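Local coordinates for uncharacterized protein (Clostridium sporogenes, PDB 4Q0Y) that is of unknown function but adopts a hot dog, thioesterase-like fold, so that a role in handling thioester substrates is possible though unproven, at residues B[41-46]-B[89-94]; B[56-61]-B[101-106]; B[75-78]-B[83-86]; B[93-98]-B[125-130]. All coordinates share one frame; numbering follows the deposited sequence.

How the interactions relate
From the N terminus, helix 33-44 supplies 41-46, which meets 89-94 in interaction 1 and so closes a long loop. Before that loop is complete, 56-61 has opened another that ends on 101-106, so interactions 1 and 2 cross. Interaction 3, the hairpin pair 75-78 and 83-86, is nested inside both. Interaction 4 starts at 93-98, sharing Ile-93 and Leu-94 with interaction 1, crosses interaction 2 and closes on 125-130. Strand 83-95 carries segments of interactions 1, 3 and 4 and lies between strands 68-80 and 102-106 in the sheet; interactions 1 and 4 bring helix 33-44 and the end of helix 117-126 to it, interaction 2 the 56-61 loop, and interaction 3 pairs two strands.

Interaction 1: B[41-46]-B[89-94]; sequences VIMNSL and FLLYIL
Selenomethionine Met-43, in the last turn of helix 33-44, meets Phe-89 with its methyl group and Leu-91 with its selenium. Met-43 CE lies 3.6 Å from Phe-89 CD2 and 3.8 Å from Phe-89 CE2, so it sits by that CD2-CE2 bond. It comes in obliquely, neither squarely over a face nor in line with an edge, and the two side chains run past each other in opposite directions. Toward Leu-91 the geometry differs: the two chains reach out tip to tip, and Met-43 SE stops 4.0 Å from Leu-91 CD1. The same Leu-91 methyl also sits beside the Met-43 methyl, so one branch of the leucine meets the end of the selenoether chain at two neighbouring atoms.

The torsions explain how one residue serves both partners. Met-43 is curled, with chi2 at -61° and chi3 at -62°, which turns CE back toward the Phe-89 ring while SE stays by Leu-91. No hydrogen bond joins the two segments; the contact is wholly apolar and buried, its centre about 4 Å from the centre of the chain.

Phe-106 of the adjoining strand 102-106 fills in around this group, touching Met-43 and Leu-91 and meeting the Phe-89 ring edge-to-face, while Leu-76 of strand 68-80 packs on Phe-89. Helix 33-44 thus lies against the sheet, as expected of the hot dog fold, with Ile-42 turned to helix 117-126.

Interaction 2: B[56-61]-B[101-106]; sequences EVPKDA and KSYIIF. With CD (cadmium ion), chain J.
Pro-58 and Val-57 bring a loop onto strand 102-106 through three apolar touches. The Pro-58 ring does most of the work: its CG lies 3.9 Å from Tyr-103 CD2, approaching the aromatic ring obliquely as the two side chains slide past each other in opposite directions. Pro-58 CD, on the same ring, lies 4.2 Å from Ile-105 CD1. Val-57 crosses that isoleucine at about a right angle, its CG1 4.1 Å from the same Ile-105 CD1, so this single methyl group lies by both loop residues. Val-57 CG1 is anti to the backbone N (chi1 179°), which carries this branch to the isoleucine.

Behind this first shell the loop is shaped by tight turns. Pro-58 is the centre of an inverse gamma turn and also begins a type I beta turn, closed by Ala-61 N giving a hydrogen bond to Pro-58 O. On the strand, backbone bonding with Tyr-92 holds Ile-105 in the sheet.

Within the turn, Asp-60 OD1 binds a cadmium ion at 2.4 Å; two waters are also ligands, and one of them donates a hydrogen bond to Asp-60 OD2. The chemistry is therefore divided: between these two segments only apolar carbons meet, while the ionic part, a cadmium held by Asp-60 OD1 and two waters, belongs to the exposed turn.

Interaction 3: B[75-78]-B[83-86]; sequences NLKY and NVYD
Lys-77 and Asp-86 face each other across a non-hydrogen-bonded antiparallel pair and form a salt bridge, with Lys-77 NZ 2.7 Å from Asp-86 OD1. The two side chains run side by side in the same direction, and the ammonium uses the syn lone pair of the carboxylate oxygen. NZ also hydrogen-bonds Asn-82 OD1 of the second subunit, its strongest polar partner, so the lysine end reaches across the dimer interface. Asp-86 OD1 is itself shared: a water donates to it at 2.9 Å and also to Leu-76 O at 3.1 Å, spanning backbone and side chain.

These residues belong to the beta hairpin of strands 68-80 and 83-95. In its next pair, hydrogen-bonded, Tyr-78 N gives to Tyr-85 O and Tyr-85 N returns a bond to Tyr-78 O, each 2.8 Å long, the latter nearly straight at 169°. Tyr-85 O receives in addition a CH contact from Lys-77 CA.

On the face opposite the lysine, Tyr-78 has CG lodged between backbone N and carbonyl carbon (chi1 67°), which folds its ring over the strand beside it. Tyr-85 CB lies over one face of that ring, 3.5 Å from Tyr-78 CZ, as a CH-pi contact, while the two ring planes stand at 34°. A second water bonds to Tyr-78 OH at 2.8 Å and donates to Asp-86 O.

Interaction 4: B[93-98]-B[125-130]; sequences ILVGDS and EIFLNV
Ile-93 and Val-95, the two residues that meet Phe-127, flank Leu-94, whose carbonyl oxygen accepts a probable backbone hydrogen bond from Tyr-103 N and so joins this strand to its neighbour 102-106. With Leu-94 fixed in the sheet, Ile-93 and Val-95 project from one face, toward the end of helix 117-126.

The touching itself is all carbon. Ile-93 CD1 comes within 4.0 Å of Phe-127 CE2, the two side chains arriving from opposite directions. Ile-93 CG1 stands anti to the backbone N (chi1 -166°) and its chain continues extended, which carries the terminal methyl out to the ring. Val-95 is looser: its CG2 is 4.5 Å from Phe-127 CD2. Both methyls approach the phenyl ring obliquely, along the same CD2-CE2 side. One face of the ring is covered from within its own segment by Ile-126 CG2, 3.7 Å above the plane and displaced toward the rim.

Phe-127 is the first residue to leave helical backbone angles, and its ring stands where the helix gives way to the C-terminal tail. Around it, Ile-30 of strand 26-30 and Ile-72 of strand 68-80 touch the same phenylalanine, while Leu-123 of helix 117-126 packs on both Ile-93 and Val-95. With no hydrogen bond or charge pair between the two segments, the burial of Ile-93, Val-95 and Phe-127 is what joins the helix end to the sheet here.

Interaction 1: B[41-46]-B[89-94]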
loop_
_atom_site.group_PDB
_atom_site.type_symbol
_atom_site.label_atom_id
_atom_site.label_comp_id
_atom_site.label_asym_id
_atom_site.label_seq_id
_atom_site.Cartn_x
_atom_site.Cartn_y
_atom_site.Cartn_z
ATOM N N VAL B 41 -0.652 -2.409 -3.536
ATOM C CA VAL B 41 0.045 -1.144 -3.359
ATOM C C VAL B 41 0.874 -0.812 -4.613
ATOM O O VAL B 41 0.808 0.309 -5.117
ATOM C CB VAL B 41 0.902 -1.146 -2.080
ATOM C CG1 VAL B 41 1.871 0.029 -2.039
ATOM C CG2 VAL B 41 -0.020 -1.117 -0.851
ATOM N N ILE B 42 1.600 -1.806 -5.135
ATOM C CA ILE B 42 2.354 -1.631 -6.395
ATOM C C ILE B 42 1.422 -1.248 -7.548
ATOM O O ILE B 42 1.682 -0.248 -8.238
ATOM C CB ILE B 42 3.166 -2.894 -6.759
ATOM C CG1 ILE B 42 4.314 -3.033 -5.763
ATOM C CG2 ILE B 42 3.659 -2.834 -8.219
ATOM C CD1 ILE B 42 5.005 -4.376 -5.803
HETATM N N MSE B 43 0.330 -2.001 -7.720
HETATM C CA MSE B 43 -0.613 -1.772 -8.826
HETATM C C MSE B 43 -1.252 -0.395 -8.758
HETATM O O MSE B 43 -1.452 0.240 -9.802
HETATM C CB MSE B 43 -1.679 -2.857 -8.940
HETATM C CG MSE B 43 -1.105 -4.233 -9.304
HETATM SE SE MSE B 43 -0.192 -4.254 -11.055
HETATM C CE MSE B 43 -1.775 -3.781 -12.127
ATOM N N ASN B 44 -1.560 0.089 -7.553
ATOM C CA ASN B 44 -2.106 1.451 -7.381
ATOM C C ASN B 44 -1.071 2.589 -7.471
ATOM O O ASN B 44 -1.460 3.758 -7.457
ATOM C CB ASN B 44 -2.855 1.586 -6.053
ATOM C CG ASN B 44 -4.239 0.973 -6.091
ATOM O OD1 ASN B 44 -4.862 0.865 -7.152
ATOM N ND2 ASN B 44 -4.764 0.670 -4.933
ATOM N N SER B 45 0.215 2.254 -7.522
ATOM C CA SER B 45 1.266 3.252 -7.545
ATOM C C SER B 45 2.079 3.265 -8.847
ATOM O O SER B 45 3.073 4.008 -8.929
ATOM C CB SER B 45 2.137 3.065 -6.306
ATOM O OG SER B 45 2.911 1.921 -6.410
ATOM N N LEU B 46 1.592 2.590 -9.895
ATOM C CA LEU B 46 2.328 2.511 -11.170
ATOM C C LEU B 46 2.626 3.865 -11.797
ATOM O O LEU B 46 3.707 4.046 -12.337
ATOM C CB LEU B 46 1.588 1.650 -12.204
ATOM C CG LEU B 46 1.332 0.197 -11.829
ATOM C CD1 LEU B 46 0.423 -0.447 -12.874
ATOM C CD2 LEU B 46 2.632 -0.554 -11.672
ATOM N N PHE B 89 -6.883 -8.077 -14.084
ATOM C CA PHE B 89 -5.890 -7.729 -15.109
ATOM C C PHE B 89 -5.249 -9.012 -15.604
ATOM O O PHE B 89 -5.232 -10.023 -14.905
ATOM C CB PHE B 89 -4.788 -6.799 -14.597
ATOM C CG PHE B 89 -5.255 -5.422 -14.254
ATOM C CD1 PHE B 89 -5.789 -4.592 -15.233
ATOM C CD2 PHE B 89 -5.128 -4.941 -12.956
ATOM C CE1 PHE B 89 -6.235 -3.308 -14.912
ATOM C CE2 PHE B 89 -5.568 -3.660 -12.631
ATOM C CZ PHE B 89 -6.128 -2.850 -13.601
ATOM N N LEU B 90 -4.750 -8.977 -16.836
ATOM C CA LEU B 90 -3.930 -10.038 -17.404
ATOM C C LEU B 90 -2.556 -9.403 -17.630
ATOM O O LEU B 90 -2.423 -8.478 -18.436
ATOM C CB LEU B 90 -4.516 -10.548 -18.713
ATOM C CG LEU B 90 -5.934 -11.134 -18.606
ATOM C CD1 LEU B 90 -6.431 -11.546 -19.970
ATOM C CD2 LEU B 90 -5.961 -12.306 -17.635
ATOM N N LEU B 91 -1.570 -9.859 -16.860
ATOM C CA LEU B 91 -0.236 -9.271 -16.856
ATOM C C LEU B 91 0.821 -10.308 -17.161
ATOM O O LEU B 91 0.684 -11.470 -16.808
ATOM C CB LEU B 91 0.062 -8.650 -15.504
ATOM C CG LEU B 91 -0.983 -7.713 -14.891
ATOM C CD1 LEU B 91 -0.562 -7.356 -13.476
ATOM C CD2 LEU B 91 -1.132 -6.472 -15.745
ATOM N N TYR B 92 1.911 -9.851 -17.783
ATOM C CA TYR B 92 3.181 -10.606 -17.824
ATOM C C TYR B 92 4.083 -9.932 -16.808
ATOM O O TYR B 92 4.201 -8.702 -16.809
ATOM C CB TYR B 92 3.841 -10.593 -19.217
ATOM C CG TYR B 92 2.888 -10.763 -20.407
ATOM C CD1 TYR B 92 1.796 -11.662 -20.365
ATOM C CD2 TYR B 92 3.123 -10.083 -21.596
ATOM C CE1 TYR B 92 0.940 -11.814 -21.448
ATOM C CE2 TYR B 92 2.272 -10.231 -22.692
ATOM C CZ TYR B 92 1.180 -11.092 -22.608
ATOM O OH TYR B 92 0.347 -11.259 -23.683
ATOM N N ILE B 93 4.738 -10.721 -15.956
ATOM C CA ILE B 93 5.624 -10.146 -14.941
ATOM C C ILE B 93 6.994 -10.800 -15.014
ATOM O O ILE B 93 7.079 -12.017 -15.150
ATOM C CB ILE B 93 4.981 -10.182 -13.529
ATOM C CG1 ILE B 93 5.749 -9.289 -12.570
ATOM C CG2 ILE B 93 4.873 -11.604 -12.985
ATOM C CD1 ILE B 93 4.913 -8.805 -11.405
ATOM N N LEU B 94 8.038 -9.954 -15.001
ATOM C CA LEU B 94 9.435 -10.382 -15.052
ATOM C C LEU B 94 10.101 -9.764 -13.838
ATOM O O LEU B 94 10.224 -8.541 -13.758
ATOM C CB LEU B 94 10.066 -9.883 -16.339
ATOM C CG LEU B 94 9.445 -10.381 -17.633
ATOM C CD1 LEU B 94 10.014 -9.590 -18.812
ATOM C CD2 LEU B 94 9.671 -11.873 -17.801
#

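Interaction 2: B[56-61]-B[101-106]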
loop_
_atom_site.group_PDB
_atom_site.type_symbol
_atom_site.label_atom_id
_atom_site.label_comp_id
_atom_site.label_asym_id
_atom_site.label_seq_id
_atom_site.Cartn_x
_atom_site.Cartn_y
_atom_site.Cartn_z
ATOM N N GLU B 56 8.487 1.706 -22.861
ATOM C CA GLU B 56 8.055 0.898 -23.994
ATOM C C GLU B 56 8.241 -0.583 -23.615
ATOM O O GLU B 56 9.066 -0.912 -22.765
ATOM C CB GLU B 56 8.803 1.325 -25.260
ATOM C CG GLU B 56 10.224 0.835 -25.271
ATOM C CD GLU B 56 11.146 1.595 -26.190
ATOM O OE1 GLU B 56 10.973 2.793 -26.518
ATOM O OE2 GLU B 56 12.095 0.937 -26.627
ATOM N N VAL B 57 7.480 -1.460 -24.245
ATOM C CA VAL B 57 7.563 -2.888 -23.942
ATOM C C VAL B 57 9.011 -3.359 -24.268
ATOM O O VAL B 57 9.511 -3.034 -25.326
ATOM C CB VAL B 57 6.538 -3.726 -24.748
ATOM C CG1 VAL B 57 6.662 -5.219 -24.421
ATOM C CG2 VAL B 57 5.108 -3.270 -24.474
ATOM N N PRO B 58 9.682 -4.051 -23.333
ATOM C CA PRO B 58 11.019 -4.572 -23.611
ATOM C C PRO B 58 10.881 -5.814 -24.528
ATOM O O PRO B 58 10.809 -6.951 -24.041
ATOM C CB PRO B 58 11.535 -4.947 -22.228
ATOM C CG PRO B 58 10.314 -5.258 -21.446
ATOM C CD PRO B 58 9.233 -4.384 -21.965
ATOM N N LYS B 59 10.855 -5.589 -25.840
ATOM C CA LYS B 59 10.519 -6.653 -26.812
ATOM C C LYS B 59 11.559 -7.765 -26.871
ATOM O O LYS B 59 11.216 -8.867 -27.306
ATOM C CB LYS B 59 10.363 -6.077 -28.217
ATOM C CG LYS B 59 9.184 -5.128 -28.416
ATOM C CD LYS B 59 9.076 -4.817 -29.906
ATOM C CE LYS B 59 8.088 -3.708 -30.260
ATOM N NZ LYS B 59 6.785 -3.800 -29.545
ATOM N N ASP B 60 12.798 -7.483 -26.458
ATOM C CA ASP B 60 13.886 -8.484 -26.485
ATOM C C ASP B 60 14.159 -9.107 -25.114
ATOM O O ASP B 60 15.148 -9.828 -24.939
ATOM C CB ASP B 60 15.150 -7.866 -27.026
ATOM C CG ASP B 60 14.983 -7.356 -28.437
ATOM O OD1 ASP B 60 14.428 -8.085 -29.273
ATOM O OD2 ASP B 60 15.401 -6.214 -28.729
ATOM N N ALA B 61 13.277 -8.864 -24.155
ATOM C CA ALA B 61 13.422 -9.448 -22.829
ATOM C C ALA B 61 13.205 -10.932 -22.989
ATOM O O ALA B 61 12.482 -11.380 -23.890
ATOM C CB ALA B 61 12.402 -8.903 -21.864
ATOM N N LYS B 101 16.068 -4.967 -11.382
ATOM C CA LYS B 101 14.833 -4.377 -11.925
ATOM C C LYS B 101 13.775 -5.436 -12.230
ATOM O O LYS B 101 14.080 -6.626 -12.389
ATOM C CB LYS B 101 15.127 -3.571 -13.213
ATOM C CG LYS B 101 16.056 -2.356 -13.054
ATOM C CD LYS B 101 15.590 -1.328 -12.034
ATOM C CE LYS B 101 16.634 -0.228 -11.843
ATOM N NZ LYS B 101 16.862 0.575 -13.072
ATOM N N SER B 102 12.531 -4.991 -12.306
ATOM C CA SER B 102 11.417 -5.828 -12.698
ATOM C C SER B 102 10.555 -5.123 -13.713
ATOM O O SER B 102 10.624 -3.901 -13.825
ATOM C CB SER B 102 10.564 -6.220 -11.481
ATOM O OG SER B 102 11.340 -6.935 -10.539
ATOM N N TYR B 103 9.737 -5.896 -14.424
ATOM C CA TYR B 103 8.828 -5.382 -15.452
ATOM C C TYR B 103 7.429 -5.957 -15.288
ATOM O O TYR B 103 7.271 -7.137 -15.008
ATOM C CB TYR B 103 9.321 -5.723 -16.836
ATOM C CG TYR B 103 10.680 -5.130 -17.135
ATOM C CD1 TYR B 103 11.850 -5.778 -16.729
ATOM C CD2 TYR B 103 10.800 -3.918 -17.771
ATOM C CE1 TYR B 103 13.109 -5.221 -16.976
ATOM C CE2 TYR B 103 12.051 -3.352 -18.039
ATOM C CZ TYR B 103 13.194 -4.010 -17.641
ATOM O OH TYR B 103 14.423 -3.429 -17.888
ATOM N N ILE B 104 6.427 -5.099 -15.511
ATOM C CA ILE B 104 5.023 -5.505 -15.601
ATOM C C ILE B 104 4.513 -5.058 -16.978
ATOM O O ILE B 104 4.658 -3.886 -17.324
ATOM C CB ILE B 104 4.173 -4.871 -14.485
ATOM C CG1 ILE B 104 4.623 -5.444 -13.127
ATOM C CG2 ILE B 104 2.672 -5.108 -14.737
ATOM C CD1 ILE B 104 4.069 -4.715 -11.921
ATOM N N ILE B 105 3.960 -5.994 -17.756
ATOM C CA ILE B 105 3.418 -5.714 -19.083
ATOM C C ILE B 105 1.933 -6.070 -19.056
ATOM O O ILE B 105 1.567 -7.131 -18.585
ATOM C CB ILE B 105 4.136 -6.561 -20.164
ATOM C CG1 ILE B 105 5.650 -6.278 -20.187
ATOM C CG2 ILE B 105 3.517 -6.341 -21.550
ATOM C CD1 ILE B 105 6.443 -7.326 -20.947
ATOM N N PHE B 106 1.096 -5.201 -19.598
ATOM C CA PHE B 106 -0.352 -5.471 -19.646
ATOM C C PHE B 106 -0.609 -6.262 -20.925
ATOM O O PHE B 106 -0.388 -5.752 -22.014
ATOM C CB PHE B 106 -1.143 -4.167 -19.588
ATOM C CG PHE B 106 -1.203 -3.563 -18.212
ATOM C CD1 PHE B 106 -0.099 -2.932 -17.667
ATOM C CD2 PHE B 106 -2.347 -3.667 -17.440
ATOM C CE1 PHE B 106 -0.131 -2.415 -16.387
ATOM C CE2 PHE B 106 -2.392 -3.145 -16.150
ATOM C CZ PHE B 106 -1.290 -2.500 -15.629
HETATM CD CD CD J . 14.682 -6.953 -31.371
HETATM O O HOH W 1 16.006 -4.961 -31.620
HETATM O O HOH W 2 12.436 -6.098 -31.289
#

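Interaction 3: B[75-78]-B[83-86]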
loop_
_atom_site.group_PDB
_atom_site.type_symbol
_atom_site.label_atom_id
_atom_site.label_comp_id
_atom_site.label_asym_id
_atom_site.label_seq_id
_atom_site.Cartn_x
_atom_site.Cartn_y
_atom_site.Cartn_z
ATOM N N ASN B 75 -7.136 -10.889 -9.332
ATOM C CA ASN B 75 -8.572 -10.801 -9.236
ATOM C C ASN B 75 -8.878 -9.799 -8.146
ATOM O O ASN B 75 -8.370 -9.915 -7.029
ATOM C CB ASN B 75 -9.152 -12.173 -8.918
ATOM C CG ASN B 75 -8.873 -13.153 -10.021
ATOM O OD1 ASN B 75 -9.281 -12.934 -11.159
ATOM N ND2 ASN B 75 -8.103 -14.180 -9.725
ATOM N N LEU B 76 -9.655 -8.782 -8.487
ATOM C CA LEU B 76 -9.739 -7.605 -7.657
ATOM C C LEU B 76 -11.097 -6.950 -7.606
ATOM O O LEU B 76 -11.998 -7.255 -8.400
ATOM C CB LEU B 76 -8.674 -6.613 -8.119
ATOM C CG LEU B 76 -8.741 -6.183 -9.594
ATOM C CD1 LEU B 76 -9.758 -5.088 -9.851
ATOM C CD2 LEU B 76 -7.342 -5.778 -10.051
ATOM N N LYS B 77 -11.211 -6.027 -6.673
ATOM C CA LYS B 77 -12.354 -5.098 -6.595
ATOM C C LYS B 77 -11.804 -3.712 -6.764
ATOM O O LYS B 77 -10.712 -3.429 -6.245
ATOM C CB LYS B 77 -13.090 -5.189 -5.263
ATOM C CG LYS B 77 -13.703 -6.544 -5.085
ATOM C CD LYS B 77 -14.463 -6.737 -3.793
ATOM C CE LYS B 77 -15.010 -8.171 -3.817
ATOM N NZ LYS B 77 -16.330 -8.273 -4.513
ATOM N N TYR B 78 -12.566 -2.858 -7.457
ATOM C CA TYR B 78 -12.235 -1.452 -7.594
ATOM C C TYR B 78 -13.422 -0.540 -7.413
ATOM O O TYR B 78 -14.571 -0.961 -7.550
ATOM C CB TYR B 78 -11.528 -1.234 -8.934
ATOM C CG TYR B 78 -12.379 -1.462 -10.161
ATOM C CD1 TYR B 78 -12.539 -2.755 -10.701
ATOM C CD2 TYR B 78 -13.001 -0.395 -10.800
ATOM C CE1 TYR B 78 -13.304 -2.963 -11.848
ATOM C CE2 TYR B 78 -13.787 -0.587 -11.950
ATOM C CZ TYR B 78 -13.930 -1.883 -12.469
ATOM O OH TYR B 78 -14.707 -2.106 -13.595
ATOM N N ASN B 83 -19.175 3.327 -6.319
ATOM C CA ASN B 83 -19.622 1.937 -6.441
ATOM C C ASN B 83 -18.454 0.968 -6.493
ATOM O O ASN B 83 -17.366 1.284 -6.996
ATOM C CB ASN B 83 -20.460 1.765 -7.713
ATOM C CG ASN B 83 -21.688 2.651 -7.745
ATOM O OD1 ASN B 83 -22.334 2.902 -6.727
ATOM N ND2 ASN B 83 -22.068 3.076 -8.939
ATOM N N VAL B 84 -18.683 -0.270 -6.046
ATOM C CA VAL B 84 -17.656 -1.298 -6.056
ATOM C C VAL B 84 -17.914 -2.240 -7.247
ATOM O O VAL B 84 -19.069 -2.639 -7.473
ATOM C CB VAL B 84 -17.601 -2.056 -4.700
ATOM C CG1 VAL B 84 -16.467 -3.090 -4.694
ATOM C CG2 VAL B 84 -17.436 -1.067 -3.533
ATOM N N TYR B 85 -16.869 -2.537 -8.005
ATOM C CA TYR B 85 -16.903 -3.490 -9.116
ATOM C C TYR B 85 -15.854 -4.583 -9.001
ATOM O O TYR B 85 -14.745 -4.342 -8.501
ATOM C CB TYR B 85 -16.639 -2.750 -10.423
ATOM C CG TYR B 85 -17.657 -1.690 -10.717
ATOM C CD1 TYR B 85 -18.913 -2.029 -11.247
ATOM C CD2 TYR B 85 -17.393 -0.348 -10.466
ATOM C CE1 TYR B 85 -19.874 -1.067 -11.498
ATOM C CE2 TYR B 85 -18.349 0.641 -10.731
ATOM C CZ TYR B 85 -19.589 0.286 -11.247
ATOM O OH TYR B 85 -20.525 1.249 -11.505
ATOM N N ASP B 86 -16.165 -5.752 -9.538
ATOM C CA ASP B 86 -15.223 -6.837 -9.676
ATOM C C ASP B 86 -14.522 -6.710 -11.009
ATOM O O ASP B 86 -15.147 -6.357 -12.006
ATOM C CB ASP B 86 -15.931 -8.188 -9.614
ATOM C CG ASP B 86 -16.634 -8.414 -8.291
ATOM O OD1 ASP B 86 -15.996 -8.292 -7.231
ATOM O OD2 ASP B 86 -17.847 -8.706 -8.289
HETATM O O HOH W 3 -13.554 -9.808 -7.676
HETATM O O HOH W 4 -15.895 -4.644 -14.040
#

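Interaction 4: B[93-98]-B[125-130]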
loop_
_atom_site.group_PDB
_atom_site.type_symbol
_atom_site.label_atom_id
_atom_site.label_comp_id
_atom_site.label_asym_id
_atom_site.label_seq_id
_atom_site.Cartn_x
_atom_site.Cartn_y
_atom_site.Cartn_z
ATOM N N ILE B 93 4.738 -10.721 -15.956
ATOM C CA ILE B 93 5.624 -10.146 -14.941
ATOM C C ILE B 93 6.994 -10.800 -15.014
ATOM O O ILE B 93 7.079 -12.017 -15.150
ATOM C CB ILE B 93 4.981 -10.182 -13.529
ATOM C CG1 ILE B 93 5.749 -9.289 -12.570
ATOM C CG2 ILE B 93 4.873 -11.604 -12.985
ATOM C CD1 ILE B 93 4.913 -8.805 -11.405
ATOM N N LEU B 94 8.038 -9.954 -15.001
ATOM C CA LEU B 94 9.435 -10.382 -15.052
ATOM C C LEU B 94 10.101 -9.764 -13.838
ATOM O O LEU B 94 10.224 -8.541 -13.758
ATOM C CB LEU B 94 10.066 -9.883 -16.339
ATOM C CG LEU B 94 9.445 -10.381 -17.633
ATOM C CD1 LEU B 94 10.014 -9.590 -18.812
ATOM C CD2 LEU B 94 9.671 -11.873 -17.801
ATOM N N VAL B 95 10.488 -10.596 -12.873
ATOM C CA VAL B 95 10.936 -10.131 -11.554
ATOM C C VAL B 95 12.424 -10.399 -11.353
ATOM O O VAL B 95 12.840 -11.563 -11.341
ATOM C CB VAL B 95 10.157 -10.801 -10.393
ATOM C CG1 VAL B 95 10.616 -10.289 -9.022
ATOM C CG2 VAL B 95 8.659 -10.604 -10.551
ATOM N N GLY B 96 13.200 -9.333 -11.141
ATOM C CA GLY B 96 14.573 -9.453 -10.716
ATOM C C GLY B 96 15.577 -9.863 -11.763
ATOM O O GLY B 96 16.016 -11.023 -11.803
ATOM N N ASP B 97 15.961 -8.898 -12.596
ATOM C CA ASP B 97 17.084 -9.084 -13.522
ATOM C C ASP B 97 18.413 -8.873 -12.798
ATOM O O ASP B 97 18.430 -8.633 -11.581
ATOM C CB ASP B 97 16.926 -8.241 -14.802
ATOM C CG ASP B 97 17.058 -6.727 -14.588
ATOM O OD1 ASP B 97 17.460 -6.230 -13.509
ATOM O OD2 ASP B 97 16.772 -6.021 -15.578
ATOM N N SER B 98 19.512 -8.936 -13.546
ATOM C CA SER B 98 20.854 -8.742 -12.987
ATOM C C SER B 98 21.079 -7.338 -12.398
ATOM O O SER B 98 21.954 -7.179 -11.573
ATOM C CB SER B 98 21.927 -9.056 -14.034
ATOM O OG SER B 98 21.908 -8.106 -15.088
ATOM N N GLU B 125 9.170 -11.183 -2.573
ATOM C CA GLU B 125 8.395 -11.680 -1.428
ATOM C C GLU B 125 7.042 -12.260 -1.870
ATOM O O GLU B 125 6.636 -13.337 -1.398
ATOM C CB GLU B 125 8.176 -10.603 -0.355
ATOM C CG GLU B 125 9.464 -10.185 0.331
ATOM C CD GLU B 125 9.372 -8.894 1.127
ATOM O OE1 GLU B 125 8.281 -8.293 1.245
ATOM O OE2 GLU B 125 10.444 -8.463 1.600
ATOM N N ILE B 126 6.359 -11.539 -2.750
ATOM C CA ILE B 126 5.027 -11.938 -3.235
ATOM C C ILE B 126 5.067 -13.262 -4.025
ATOM O O ILE B 126 4.189 -14.142 -3.819
ATOM C CB ILE B 126 4.382 -10.856 -4.124
ATOM C CG1 ILE B 126 4.111 -9.604 -3.295
ATOM C CG2 ILE B 126 3.094 -11.353 -4.794
ATOM C CD1 ILE B 126 3.963 -8.349 -4.130
ATOM N N PHE B 127 6.070 -13.397 -4.884
ATOM C CA PHE B 127 6.181 -14.544 -5.785
ATOM C C PHE B 127 7.122 -15.660 -5.293
ATOM O O PHE B 127 7.399 -16.598 -6.044
ATOM C CB PHE B 127 6.488 -14.069 -7.205
ATOM C CG PHE B 127 5.344 -13.311 -7.809
ATOM C CD1 PHE B 127 4.199 -14.002 -8.233
ATOM C CD2 PHE B 127 5.337 -11.917 -7.834
ATOM C CE1 PHE B 127 3.111 -13.318 -8.713
ATOM C CE2 PHE B 127 4.246 -11.220 -8.306
ATOM C CZ PHE B 127 3.126 -11.924 -8.758
ATOM N N LEU B 128 7.545 -15.608 -4.029
ATOM C CA LEU B 128 8.341 -16.689 -3.421
ATOM C C LEU B 128 7.465 -17.946 -3.281
ATOM O O LEU B 128 6.352 -17.833 -2.773
ATOM C CB LEU B 128 8.830 -16.278 -2.018
ATOM C CG LEU B 128 9.621 -17.265 -1.146
ATOM C CD1 LEU B 128 10.926 -17.641 -1.823
ATOM C CD2 LEU B 128 9.882 -16.657 0.218
ATOM N N ASN B 129 7.965 -19.099 -3.733
ATOM C CA ASN B 129 7.294 -20.400 -3.535
ATOM C C ASN B 129 5.809 -20.434 -3.944
ATOM O O ASN B 129 4.931 -20.824 -3.143
ATOM C CB ASN B 129 7.435 -20.865 -2.071
ATOM C CG ASN B 129 8.873 -21.090 -1.653
ATOM O OD1 ASN B 129 9.696 -21.564 -2.434
ATOM N ND2 ASN B 129 9.173 -20.772 -0.402
ATOM N N VAL B 130 5.516 -20.009 -5.168
ATOM C CA VAL B 130 4.162 -20.165 -5.725
ATOM C C VAL B 130 3.999 -21.673 -5.904
ATOM O O VAL B 130 4.825 -22.320 -6.551
ATOM C CB VAL B 130 3.973 -19.515 -7.097
ATOM C CG1 VAL B 130 2.561 -19.806 -7.657
ATOM C CG2 VAL B 130 4.215 -18.012 -7.020
#